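Local coordinates for broad specificity aminotransferase (Leishmania mexicana, PDB 4WB0), which is a pyridoxal phosphate-dependent aminotransferase of broad specificity that probably transfers amino groups between L-aspartate and 2-oxoglutarate, among other substrates, at residues S111-L116 with Y145-A150; A120-H125 with A282-V287; L309-N314 with K318-E323. One frame throughout, in Å; residues are numbered along the deposited sequence.

Interaction 1. Residues S111-L116 with Y145-A150. With CAC (cacodylate ion), chain C.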
loop_
_atom_site.group_PDB
_atom_site.type_symbol
_atom_site.label_atom_id
_atom_site.label_comp_id
_atom_site.label_asym_id
_atom_site.label_seq_id
_atom_site.Cartn_x
_atom_site.Cartn_y
_atom_site.Cartn_z
ATOM N N SER A 111 6.907 0.930 -2.623
ATOM C CA SER A 111 8.166 0.364 -3.058
ATOM C C SER A 111 8.053 -0.131 -4.478
ATOM O O SER A 111 7.177 0.307 -5.200
ATOM C CB SER A 111 8.603 -0.768 -2.150
ATOM O OG SER A 111 9.988 -0.850 -2.212
ATOM N N GLY A 112 8.993 -0.966 -4.894
ATOM C CA GLY A 112 8.980 -1.510 -6.229
ATOM C C GLY A 112 7.806 -2.400 -6.569
ATOM O O GLY A 112 7.301 -2.291 -7.664
ATOM N N THR A 113 7.418 -3.312 -5.693
ATOM C CA THR A 113 6.249 -4.167 -5.901
ATOM C C THR A 113 5.028 -3.314 -6.218
ATOM O O THR A 113 4.299 -3.559 -7.173
ATOM C CB THR A 113 5.949 -5.016 -4.692
ATOM O OG1 THR A 113 7.049 -5.878 -4.396
ATOM C CG2 THR A 113 4.694 -5.917 -4.932
ATOM N N GLY A 114 4.805 -2.306 -5.397
ATOM C CA GLY A 114 3.721 -1.365 -5.605
ATOM C C GLY A 114 3.785 -0.642 -6.941
ATOM O O GLY A 114 2.747 -0.490 -7.597
ATOM N N ALA A 115 4.976 -0.194 -7.340
ATOM C CA ALA A 115 5.123 0.474 -8.629
ATOM C C ALA A 115 4.896 -0.533 -9.775
ATOM O O ALA A 115 4.273 -0.166 -10.751
ATOM C CB ALA A 115 6.495 1.157 -8.767
ATOM N N LEU A 116 5.337 -1.775 -9.621
ATOM C CA LEU A 116 5.072 -2.818 -10.652
ATOM C C LEU A 116 3.590 -3.134 -10.803
ATOM O O LEU A 116 3.062 -3.218 -11.918
ATOM C CB LEU A 116 5.824 -4.089 -10.330
ATOM C CG LEU A 116 7.356 -3.983 -10.502
ATOM C CD1 LEU A 116 8.098 -5.162 -9.778
ATOM C CD2 LEU A 116 7.745 -3.988 -12.003
ATOM N N TYR A 145 5.808 -12.536 -12.563
ATOM C CA TYR A 145 4.699 -13.208 -13.240
ATOM C C TYR A 145 3.373 -13.020 -12.463
ATOM O O TYR A 145 2.335 -12.706 -13.054
ATOM C CB TYR A 145 5.024 -14.699 -13.443
ATOM C CG TYR A 145 4.162 -15.413 -14.450
ATOM C CD1 TYR A 145 2.783 -15.479 -14.309
ATOM C CD2 TYR A 145 4.742 -16.064 -15.539
ATOM C CE1 TYR A 145 1.992 -16.171 -15.238
ATOM C CE2 TYR A 145 3.971 -16.752 -16.477
ATOM C CZ TYR A 145 2.596 -16.805 -16.330
ATOM O OH TYR A 145 1.837 -17.483 -17.271
ATOM N N SER A 146 3.440 -13.145 -11.128
ATOM C CA SER A 146 2.255 -13.029 -10.259
ATOM C C SER A 146 1.630 -11.658 -10.251
ATOM O O SER A 146 0.411 -11.515 -10.278
ATOM C CB SER A 146 2.599 -13.388 -8.798
ATOM O OG SER A 146 2.952 -14.736 -8.713
ATOM N N ILE A 147 2.453 -10.642 -10.183
ATOM C CA ILE A 147 2.005 -9.274 -10.164
ATOM C C ILE A 147 1.281 -8.934 -11.435
ATOM O O ILE A 147 0.209 -8.356 -11.432
ATOM C CB ILE A 147 3.220 -8.362 -9.961
ATOM C CG1 ILE A 147 3.785 -8.538 -8.512
ATOM C CG2 ILE A 147 2.878 -6.929 -10.230
ATOM C CD1 ILE A 147 5.183 -7.899 -8.356
ATOM N N VAL A 148 1.910 -9.292 -12.549
ATOM C CA VAL A 148 1.406 -8.971 -13.862
ATOM C C VAL A 148 0.097 -9.701 -14.113
ATOM O O VAL A 148 -0.872 -9.140 -14.647
ATOM C CB VAL A 148 2.517 -9.314 -14.901
ATOM C CG1 VAL A 148 2.011 -9.457 -16.169
ATOM C CG2 VAL A 148 3.590 -8.193 -14.805
ATOM N N LYS A 149 0.053 -10.959 -13.725
ATOM C CA LYS A 149 -1.163 -11.742 -13.888
ATOM C C LYS A 149 -2.300 -11.121 -13.066
ATOM O O LYS A 149 -3.406 -10.944 -13.577
ATOM C CB LYS A 149 -0.905 -13.179 -13.495
ATOM C CG LYS A 149 -2.073 -14.171 -13.667
ATOM C CD LYS A 149 -1.563 -15.604 -13.431
ATOM C CE LYS A 149 -2.622 -16.667 -13.666
ATOM N NZ LYS A 149 -3.719 -16.588 -12.686
ATOM N N ALA A 150 -2.051 -10.817 -11.804
ATOM C CA ALA A 150 -3.069 -10.186 -10.941
ATOM C C ALA A 150 -3.588 -8.866 -11.504
ATOM O O ALA A 150 -4.739 -8.514 -11.256
ATOM C CB ALA A 150 -2.534 -9.921 -9.570
HETATM AS AS CAC C . 10.270 -4.481 -2.941
HETATM O O1 CAC C . 10.884 -4.140 -1.323
HETATM O O2 CAC C . 8.599 -4.076 -3.095
HETATM C C1 CAC C . 11.398 -3.686 -4.325
HETATM C C2 CAC C . 10.384 -6.413 -3.232
#

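Interaction 2. Residues A120-H125 with A282-V287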
loop_
_atom_site.group_PDB
_atom_site.type_symbol
_atom_site.label_atom_id
_atom_site.label_comp_id
_atom_site.label_asym_id
_atom_site.label_seq_id
_atom_site.Cartn_x
_atom_site.Cartn_y
_atom_site.Cartn_z
ATOM N N ALA A 120 1.579 -2.044 -14.081
ATOM C CA ALA A 120 0.905 -3.092 -14.881
ATOM C C ALA A 120 -0.599 -2.796 -15.023
ATOM O O ALA A 120 -1.172 -3.040 -16.086
ATOM C CB ALA A 120 1.094 -4.411 -14.292
ATOM N N LYS A 121 -1.247 -2.272 -13.971
ATOM C CA LYS A 121 -2.649 -1.925 -14.111
ATOM C C LYS A 121 -2.857 -0.748 -15.067
ATOM O O LYS A 121 -3.779 -0.768 -15.898
ATOM C CB LYS A 121 -3.262 -1.582 -12.755
ATOM C CG LYS A 121 -3.349 -2.795 -11.811
ATOM C CD LYS A 121 -3.958 -2.386 -10.438
ATOM C CE LYS A 121 -3.914 -3.516 -9.464
ATOM N NZ LYS A 121 -4.239 -2.931 -8.115
ATOM N N LEU A 122 -1.993 0.266 -14.913
ATOM C CA LEU A 122 -2.070 1.466 -15.731
ATOM C C LEU A 122 -2.023 1.078 -17.207
ATOM O O LEU A 122 -2.800 1.572 -18.036
ATOM C CB LEU A 122 -0.925 2.414 -15.356
ATOM C CG LEU A 122 -0.791 3.609 -16.297
ATOM C CD1 LEU A 122 -1.989 4.555 -16.148
ATOM C CD2 LEU A 122 0.544 4.287 -15.957
ATOM N N LEU A 123 -1.137 0.152 -17.507
ATOM C CA LEU A 123 -0.859 -0.220 -18.894
ATOM C C LEU A 123 -2.089 -0.874 -19.511
ATOM O O LEU A 123 -2.288 -0.796 -20.709
ATOM C CB LEU A 123 0.347 -1.136 -18.966
ATOM C CG LEU A 123 1.741 -0.438 -18.902
ATOM C CD1 LEU A 123 2.750 -1.458 -18.745
ATOM C CD2 LEU A 123 2.083 0.372 -20.145
ATOM N N THR A 124 -2.957 -1.462 -18.692
ATOM C CA THR A 124 -4.167 -2.058 -19.235
ATOM C C THR A 124 -5.135 -0.991 -19.722
ATOM O O THR A 124 -6.087 -1.305 -20.418
ATOM C CB THR A 124 -4.967 -2.935 -18.235
ATOM O OG1 THR A 124 -5.532 -2.076 -17.232
ATOM C CG2 THR A 124 -4.087 -3.996 -17.574
ATOM N N HIS A 125 -4.889 0.271 -19.406
ATOM C CA HIS A 125 -5.754 1.346 -19.911
ATOM C C HIS A 125 -5.248 1.898 -21.229
ATOM O O HIS A 125 -5.881 2.757 -21.814
ATOM C CB HIS A 125 -5.850 2.493 -18.882
ATOM C CG HIS A 125 -6.671 2.156 -17.681
ATOM N ND1 HIS A 125 -6.161 1.471 -16.599
ATOM C CD2 HIS A 125 -7.975 2.370 -17.410
ATOM C CE1 HIS A 125 -7.114 1.301 -15.701
ATOM N NE2 HIS A 125 -8.224 1.838 -16.171
ATOM N N ALA A 282 -1.807 15.154 -17.564
ATOM C CA ALA A 282 -2.924 15.268 -16.614
ATOM C C ALA A 282 -3.827 14.039 -16.651
ATOM O O ALA A 282 -4.284 13.541 -15.610
ATOM C CB ALA A 282 -3.747 16.502 -16.897
ATOM N N ASP A 283 -4.082 13.554 -17.856
ATOM C CA ASP A 283 -4.989 12.422 -18.036
ATOM C C ASP A 283 -4.348 11.152 -17.459
ATOM O O ASP A 283 -4.995 10.401 -16.741
ATOM C CB ASP A 283 -5.325 12.206 -19.517
ATOM C CG ASP A 283 -6.320 13.196 -20.051
ATOM O OD1 ASP A 283 -6.951 13.913 -19.237
ATOM O OD2 ASP A 283 -6.460 13.268 -21.300
ATOM N N VAL A 284 -3.061 10.951 -17.718
ATOM C CA VAL A 284 -2.359 9.784 -17.182
ATOM C C VAL A 284 -2.281 9.855 -15.643
ATOM O O VAL A 284 -2.481 8.831 -14.965
ATOM C CB VAL A 284 -0.909 9.603 -17.754
ATOM C CG1 VAL A 284 -0.144 8.563 -16.914
ATOM C CG2 VAL A 284 -0.939 9.189 -19.253
ATOM N N LYS A 285 -2.013 11.054 -15.096
ATOM C CA LYS A 285 -2.013 11.243 -13.645
ATOM C C LYS A 285 -3.417 10.942 -13.061
ATOM O O LYS A 285 -3.536 10.376 -11.980
ATOM C CB LYS A 285 -1.574 12.673 -13.303
ATOM C CG LYS A 285 -1.659 13.035 -11.796
ATOM C CD LYS A 285 -0.793 12.131 -10.918
ATOM C CE LYS A 285 0.677 12.557 -10.937
ATOM N NZ LYS A 285 0.967 13.594 -9.897
ATOM N N SER A 286 -4.468 11.323 -13.776
ATOM C CA SER A 286 -5.799 11.098 -13.251
ATOM C C SER A 286 -6.118 9.577 -13.184
ATOM O O SER A 286 -6.878 9.152 -12.299
ATOM C CB SER A 286 -6.853 11.851 -14.070
ATOM O OG SER A 286 -7.212 11.212 -15.289
ATOM N N VAL A 287 -5.548 8.767 -14.095
ATOM C CA VAL A 287 -5.776 7.328 -14.045
ATOM C C VAL A 287 -4.989 6.727 -12.886
ATOM O O VAL A 287 -5.519 5.940 -12.080
ATOM C CB VAL A 287 -5.394 6.667 -15.382
ATOM C CG1 VAL A 287 -5.584 5.190 -15.271
ATOM C CG2 VAL A 287 -6.314 7.178 -16.467
#

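Interaction 3. Residues L309-N314 with K318-E323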
loop_
_atom_site.group_PDB
_atom_site.type_symbol
_atom_site.label_atom_id
_atom_site.label_comp_id
_atom_site.label_asym_id
_atom_site.label_seq_id
_atom_site.Cartn_x
_atom_site.Cartn_y
_atom_site.Cartn_z
ATOM N N LEU A 309 15.286 13.326 2.720
ATOM C CA LEU A 309 16.377 14.016 3.403
ATOM C C LEU A 309 17.748 13.533 2.933
ATOM O O LEU A 309 18.688 14.300 2.804
ATOM C CB LEU A 309 16.242 13.853 4.913
ATOM C CG LEU A 309 14.965 14.438 5.509
ATOM C CD1 LEU A 309 15.115 14.198 6.987
ATOM C CD2 LEU A 309 14.836 15.932 5.209
ATOM N N ILE A 310 17.857 12.231 2.709
ATOM C CA ILE A 310 19.103 11.638 2.316
ATOM C C ILE A 310 19.435 12.006 0.861
ATOM O O ILE A 310 20.573 12.331 0.567
ATOM C CB ILE A 310 19.045 10.130 2.485
ATOM C CG1 ILE A 310 18.966 9.803 4.000
ATOM C CG2 ILE A 310 20.254 9.482 1.877
ATOM C CD1 ILE A 310 18.506 8.377 4.288
ATOM N N LEU A 311 18.444 12.016 -0.030
ATOM C CA LEU A 311 18.695 12.404 -1.425
ATOM C C LEU A 311 19.007 13.869 -1.567
ATOM O O LEU A 311 19.840 14.277 -2.377
ATOM C CB LEU A 311 17.479 12.058 -2.288
ATOM C CG LEU A 311 17.212 10.558 -2.428
ATOM C CD1 LEU A 311 15.754 10.306 -2.895
ATOM C CD2 LEU A 311 18.178 9.999 -3.383
ATOM N N SER A 312 18.324 14.674 -0.781
ATOM C CA SER A 312 18.335 16.113 -1.016
ATOM C C SER A 312 19.516 16.814 -0.345
ATOM O O SER A 312 20.092 17.735 -0.916
ATOM C CB SER A 312 16.993 16.728 -0.544
ATOM O OG SER A 312 17.079 18.161 -0.475
ATOM N N ASN A 313 19.904 16.398 0.855
ATOM C CA ASN A 313 20.968 17.108 1.539
ATOM C C ASN A 313 22.330 16.737 0.999
ATOM O O ASN A 313 22.622 15.595 0.818
ATOM C CB ASN A 313 20.929 16.840 3.033
ATOM C CG ASN A 313 22.010 17.552 3.738
ATOM O OD1 ASN A 313 23.077 17.003 3.972
ATOM N ND2 ASN A 313 21.775 18.842 4.036
ATOM N N ASN A 314 23.178 17.706 0.698
ATOM C CA ASN A 314 24.380 17.336 -0.018
ATOM C C ASN A 314 25.341 16.475 0.793
ATOM O O ASN A 314 25.990 15.599 0.222
ATOM C CB ASN A 314 25.100 18.577 -0.544
ATOM C CG ASN A 314 25.006 18.677 -2.055
ATOM O OD1 ASN A 314 26.022 18.600 -2.745
ATOM N ND2 ASN A 314 23.776 18.786 -2.585
ATOM N N LYS A 318 26.129 12.451 -0.106
ATOM C CA LYS A 318 27.474 11.958 -0.372
ATOM C C LYS A 318 27.834 10.859 0.613
ATOM O O LYS A 318 28.427 9.825 0.235
ATOM C CB LYS A 318 28.458 13.141 -0.358
ATOM C CG LYS A 318 29.558 13.130 0.668
ATOM C CD LYS A 318 29.083 13.784 1.972
ATOM C CE LYS A 318 30.199 14.482 2.738
ATOM N NZ LYS A 318 29.732 14.938 4.086
ATOM N N GLU A 319 27.438 11.008 1.866
ATOM C CA GLU A 319 27.646 9.916 2.818
ATOM C C GLU A 319 26.907 8.642 2.380
ATOM O O GLU A 319 27.420 7.499 2.512
ATOM C CB GLU A 319 27.210 10.312 4.215
ATOM C CG GLU A 319 28.233 11.233 4.860
ATOM C CD GLU A 319 27.727 11.894 6.143
ATOM O OE1 GLU A 319 28.343 12.888 6.593
ATOM O OE2 GLU A 319 26.708 11.414 6.697
ATOM N N TRP A 320 25.689 8.814 1.891
ATOM C CA TRP A 320 24.916 7.651 1.433
ATOM C C TRP A 320 25.618 6.945 0.291
ATOM O O TRP A 320 25.751 5.730 0.281
ATOM C CB TRP A 320 23.514 8.056 0.968
ATOM C CG TRP A 320 22.752 6.899 0.443
ATOM C CD1 TRP A 320 22.648 5.648 1.007
ATOM C CD2 TRP A 320 21.978 6.871 -0.746
ATOM N NE1 TRP A 320 21.861 4.858 0.213
ATOM C CE2 TRP A 320 21.443 5.587 -0.869
ATOM C CE3 TRP A 320 21.691 7.823 -1.724
ATOM C CZ2 TRP A 320 20.615 5.222 -1.932
ATOM C CZ3 TRP A 320 20.906 7.454 -2.794
ATOM C CH2 TRP A 320 20.362 6.176 -2.880
ATOM N N GLU A 321 26.015 7.697 -0.714
ATOM C CA GLU A 321 26.699 7.074 -1.843
ATOM C C GLU A 321 27.975 6.338 -1.410
ATOM O O GLU A 321 28.251 5.256 -1.903
ATOM C CB GLU A 321 26.956 8.112 -2.922
ATOM C CG GLU A 321 25.593 8.628 -3.484
ATOM C CD GLU A 321 25.703 9.355 -4.842
ATOM O OE1 GLU A 321 24.931 10.299 -5.106
ATOM O OE2 GLU A 321 26.542 8.960 -5.671
ATOM N N ALA A 322 28.711 6.859 -0.435
ATOM C CA ALA A 322 29.909 6.156 0.055
ATOM C C ALA A 322 29.536 4.844 0.787
ATOM O O ALA A 322 30.203 3.808 0.631
ATOM C CB ALA A 322 30.726 7.094 0.972
ATOM N N GLU A 323 28.457 4.880 1.568
ATOM C CA GLU A 323 27.981 3.733 2.292
ATOM C C GLU A 323 27.525 2.600 1.326
ATOM O O GLU A 323 27.857 1.420 1.506
ATOM C CB GLU A 323 26.858 4.200 3.219
ATOM C CG GLU A 323 26.418 3.231 4.211
ATOM C CD GLU A 323 25.763 3.837 5.476
ATOM O OE1 GLU A 323 25.262 5.036 5.510
ATOM O OE2 GLU A 323 25.732 3.041 6.461
#

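Interaction 1. Residues S111-L116 with Y145-A150
Ile147 overlaps the first turns of helix 111-123 with both of its branches, one resting on Leu116 and the other reaching Thr113. Its CG2 lies 3.9 Å from the carbonyl carbon C of Leu116, and the same methyl meets CB of Leu116 at 4.1 Å, so at this point the isoleucine packs on backbone as much as on side chain. The other branch ends in CD1, which comes 4.0 Å from CG2 of Thr113; here the two side chains cross at about a right angle. Trp141 extends the apolar patch by touching both Thr113 and Leu116, and backbone of the neighbouring subunit packs on Thr113 and Ile147.

Thr113 is the residue that joins this packing to a polar site. With OG1 beside the backbone N and CG2 anti to that nitrogen (chi1 -61°), the methyl is turned to Ile147 while the hydroxyl is turned to a bound cacodylate. Two donors of this one residue grip the same oxygen of the ion: Thr113 N gives a nearly straight bond of 3.0 Å to O2 of cacodylate (163° at the hydrogen), and Thr113 OG1 donates to that O2 at 2.7 Å. OG1 is also hydrogen-bonded to a polar side chain of the neighbouring subunit. Beside them, Ser111 brings CB to 3.4 Å from the cacodylate O2, and its OG is tied to Ser256 and Ser258. Ser258 and Arg267 are further partners of the ion, as are residues of the other subunit.

An anion held at the N-terminal turn of a helix by a Ser-Gly-Thr run, a serine, an arginine and the partner chain is consistent with the phosphate-binding cup for pyridoxal phosphate in class I, fold type I aminotransferases, with cacodylate probably standing in for the phosphate.

Interaction 2. Residues A120-H125 with A282-V287
Val287 and Leu122 make the tight end of this contact, CG1 of Val287 lying 3.8 Å from CD1 of Leu122. The leucine has CG anti to its backbone nitrogen (chi1 171°), which carries its fork across to helix 281-293. The same CG1 of Val287 also sits over one face of the His125 imidazole, 4.0 Å from the ring centroid and 11° off the normal, a CH-pi contact. Val287 is thus shared between a methyl and a ring.

Away from this point the fit slackens. The second methyl of Leu122, CD2, comes only to 4.4 Å from CG1 of Val284, and an aromatic side chain of the neighbouring subunit also packs on Val284. His125 is partly exposed, and a basic side chain of that subunit packs on it. His125 ND1 makes a weak hydrogen bond to Lys121 O, 3.3 Å, which may help set the ring. Thr124 OG1 bonds far more closely to Lys121 O, at 2.6 Å and in the carbonyl plane.

Between the two segments everything is apolar or CH-pi, so they are probably held together by burial of carbon and close fit; polar groups find partners within their own segment or beyond the contact, as Lys121 does with Glu295.

Interaction 3. Residues L309-N314 with K318-E323
The backbone leaves helix 301-312 at Asn313, whose psi of 132° breaks the helical run, and turns straight into helix 314-344, where Lys318 N donates to Asn314 O at 3.2 Å in the opening turn. That bond meets its acceptor obliquely, the donor standing above the carbonyl plane by 37°. Asn313 is the N-cap of the new helix: its OD1 accepts from the backbone N of Leu316.

The side chains bring the two helices together around Trp320. With chi1 at 177°, Trp320 extends CG away from the backbone N, which takes the indole across to the end of the first helix. CG2 of Ile310 meets the root of the tryptophan, 3.7 Å from CB of Trp320, and the same methyl lies 3.9 Å from the indole CG; the two side chains cross at about a right angle. Leu311 meets the six-membered ring instead, with CD2 3.8 Å from CZ3 of Trp320, and here the side chains run alongside each other and point the same way. Met93 of helix 84-95 touches both Leu311 and Trp320, and Met261 touches both Ile310 and Trp320. The indole NE1 is hydrogen-bonded to Asn260 O, which gives this buried N-H a partner and should help fix the rotation of the ring.

At the exposed edge, the bent chain of Lys318 starts beside the turn, its CB 3.5 Å from Asn314 O. Lys318 NZ forms a long salt bridge, 3.5 Å, with OE1 of Glu319; OE2 of that glutamate is paired with Lys63.

Apolar packing and polar bonds have separate roles here: Ile310, Leu311 and Trp320 join the helices, the backbone bond and asparagine cap start the second one, and the Glu319-Lys63 pair links it to helix 59-71.

From the N terminus, helix 111-123 enters both of the first two interactions. Its opening turn is met by 145-150 after 28 intervening residues, so interaction 1 closes a loop that includes strand 134-138. Its C-terminal end is met by 282-287: interaction 2 spans 156 residues and much of the large mixed sheet. Because 145-150 falls inside that span, the two contacts cross, with centres about 15 Å apart, and helix 111-123 bridges helices 142-150 and 281-293. Interaction 3 follows in series, closing only the bend between helices 301-312 and 314-344; its nearest atoms are about 12 Å from interaction 1 and about 17 Å from interaction 2.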